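Local coordinates for beta-fructofuranosidase (Bifidobacterium adolescentis, PDB 6NOB), which probably hydrolyses terminal beta-D-fructofuranosides such as sucrose, as a member of glycoside hydrolase family 32, at residues A[550-553]-A[558-561]. Numbering follows the deposited sequence.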
ATOM      1  N   LEU A 550      23.776  -3.010  -2.500  1.00 48.29           N
ATOM      2  CA  LEU A 550      22.871  -2.891  -1.364  1.00 47.17           C
ATOM      3  C   LEU A 550      23.519  -3.543  -0.150  1.00 46.59           C
ATOM      4  O   LEU A 550      23.817  -4.742  -0.171  1.00 50.05           O
ATOM      5  CB  LEU A 550      21.521  -3.541  -1.669  1.00 47.42           C
ATOM      6  CG  LEU A 550      20.496  -3.558  -0.533  1.00 45.76           C
ATOM      7  CD1 LEU A 550      20.123  -2.139  -0.145  1.00 39.53           C
ATOM      8  CD2 LEU A 550      19.261  -4.355  -0.930  1.00 45.70           C
ATOM      9  N   LEU A 551      23.729  -2.759   0.905  1.00 46.78           N
ATOM     10  CA  LEU A 551      24.419  -3.231   2.096  1.00 44.10           C
ATOM     11  C   LEU A 551      23.604  -2.939   3.346  1.00 50.18           C
ATOM     12  O   LEU A 551      22.863  -1.956   3.412  1.00 53.46           O
ATOM     13  CB  LEU A 551      25.793  -2.570   2.264  1.00 45.97           C
ATOM     14  CG  LEU A 551      26.646  -2.304   1.029  1.00 54.22           C
ATOM     15  CD1 LEU A 551      27.831  -1.431   1.405  1.00 54.67           C
ATOM     16  CD2 LEU A 551      27.113  -3.611   0.425  1.00 56.23           C
ATOM     17  N   LEU A 552      23.754  -3.814   4.335  1.00 52.38           N
ATOM     18  CA  LEU A 552      23.529  -3.465   5.730  1.00 49.82           C
ATOM     19  C   LEU A 552      24.897  -3.350   6.386  1.00 51.16           C
ATOM     20  O   LEU A 552      25.682  -4.303   6.359  1.00 55.32           O
ATOM     21  CB  LEU A 552      22.672  -4.501   6.453  1.00 46.15           C
ATOM     22  CG  LEU A 552      22.242  -4.040   7.848  1.00 46.77           C
ATOM     23  CD1 LEU A 552      21.126  -3.002   7.765  1.00 45.33           C
ATOM     24  CD2 LEU A 552      21.836  -5.213   8.724  1.00 43.75           C
ATOM     25  N   GLN A 553      25.190  -2.185   6.954  1.00 50.11           N
ATOM     26  CA  GLN A 553      26.525  -1.912   7.466  1.00 50.83           C
ATOM     27  C   GLN A 553      26.426  -1.250   8.828  1.00 50.75           C
ATOM     28  O   GLN A 553      25.627  -0.329   9.019  1.00 47.62           O
ATOM     29  CB  GLN A 553      27.306  -1.019   6.497  1.00 49.94           C
ATOM     30  CG  GLN A 553      28.673  -0.608   6.994  1.00 47.95           C
ATOM     31  CD  GLN A 553      29.530  -0.024   5.892  1.00 55.17           C
ATOM     32  OE1 GLN A 553      30.737  -0.255   5.843  1.00 59.67           O
ATOM     33  NE2 GLN A 553      28.907   0.735   4.995  1.00 54.53           N
ATOM     34  N   VAL A 558      26.421   2.350  14.888  1.00 54.13           N
ATOM     35  CA  VAL A 558      25.283   2.786  14.087  1.00 51.69           C
ATOM     36  C   VAL A 558      25.086   1.789  12.955  1.00 54.12           C
ATOM     37  O   VAL A 558      26.002   1.552  12.158  1.00 56.75           O
ATOM     38  CB  VAL A 558      25.492   4.207  13.539  1.00 53.35           C
ATOM     39  CG1 VAL A 558      24.292   4.632  12.702  1.00 53.74           C
ATOM     40  CG2 VAL A 558      25.730   5.182  14.681  1.00 47.18           C
ATOM     41  N   THR A 559      23.894   1.204  12.886  1.00 48.80           N
ATOM     42  CA  THR A 559      23.536   0.254  11.842  1.00 48.75           C
ATOM     43  C   THR A 559      22.621   0.940  10.838  1.00 48.37           C
ATOM     44  O   THR A 559      21.650   1.597  11.226  1.00 48.30           O
ATOM     45  CB  THR A 559      22.838  -0.978  12.427  1.00 47.39           C
ATOM     46  OG1 THR A 559      23.630  -1.528  13.487  1.00 44.22           O
ATOM     47  CG2 THR A 559      22.629  -2.035  11.355  1.00 39.07           C
ATOM     48  N   ARG A 560      22.926   0.784   9.552  1.00 48.98           N
ATOM     49  CA  ARG A 560      22.137   1.440   8.524  1.00 48.00           C
ATOM     50  C   ARG A 560      22.152   0.614   7.248  1.00 46.55           C
ATOM     51  O   ARG A 560      23.090  -0.146   6.990  1.00 45.75           O
ATOM     52  CB  ARG A 560      22.653   2.858   8.233  1.00 46.89           C
ATOM     53  CG  ARG A 560      24.159   2.956   8.104  1.00 50.27           C
ATOM     54  CD  ARG A 560      24.588   4.294   7.524  1.00 49.52           C
ATOM     55  NE  ARG A 560      24.481   5.390   8.483  1.00 53.23           N
ATOM     56  CZ  ARG A 560      25.380   5.653   9.426  1.00 57.72           C
ATOM     57  NH1 ARG A 560      26.461   4.894   9.548  1.00 56.98           N
ATOM     58  NH2 ARG A 560      25.199   6.677  10.250  1.00 59.38           N
ATOM     59  N   LEU A 561      21.091   0.764   6.461  1.00 47.51           N
ATOM     60  CA  LEU A 561      21.088   0.280   5.091  1.00 46.92           C
ATOM     61  C   LEU A 561      21.828   1.270   4.202  1.00 50.99           C
ATOM     62  O   LEU A 561      21.798   2.482   4.433  1.00 53.70           O
ATOM     63  CB  LEU A 561      19.657   0.093   4.583  1.00 39.69           C
ATOM     64  CG  LEU A 561      18.918  -1.186   4.985  1.00 44.74           C
ATOM     65  CD1 LEU A 561      17.441  -1.077   4.629  1.00 33.61           C
ATOM     66  CD2 LEU A 561      19.544  -2.409   4.329  1.00 36.83           C
TER
HETATM   67  O   HOH W   1      27.196   2.276   9.039  1.00 54.29           O
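The carbonyl oxygen Gln-553 O is gripped by two donors. Arg-560 N gives it a backbone hydrogen bond of 3.0 Å, coming in tilted 26° from the carbonyl plane, and a water donates a second bond. That water in turn accepts from Arg-560 NH1 at 2.8 Å, so the arginine reaches the same oxygen twice, directly through its amide and indirectly through its guanidinium group. Arg-560 CG sits between the backbone N and the carbonyl carbon, and the bend at chi3 turns the head back beside its own strand, where Val-558 CG1 lies over one guanidinium face, offset toward the rim. Arg-560 NE makes a salt bridge to Asp-572. The return bond, Gln-553 N to Arg-560 O, is 2.9 Å long and nearly straight at 174°, completing the hydrogen-bonded pair of this antiparallel hairpin, strands 547-555 and 558-564.

On the other face the contact is made by methyl groups. In Leu-552, CG anti to the backbone N (chi1 -171°) and the turn about chi2 bring CD1 over toward strand 558-564, 3.8 Å from Leu-561 CD2. The same methyl meets Thr-559 CG2 at 4.0 Å and rests over the carbonyl of Arg-560. Leu-561 comes from the neighbouring strand with CD2 also close to Leu-551 O. Replacing Leu-552 with alanine would probably leave Leu-561 CD2 and Thr-559 CG2 without their shared methyl neighbour and open a gap beside Val-583 of the opposing sheet.

The hairpin belongs to the C-terminal beta-sandwich characteristic of GH32 enzymes. Leu-552, Leu-561 and Thr-559 share one face, Leu-552 packing toward Val-583 of the other sheet. On the face of Gln-553 and Arg-560, away from this methyl packing, the arginine charge is probably balanced by Asp-572, which leaves NH1 to hold the water that supplements the backbone donor at Gln-553 O.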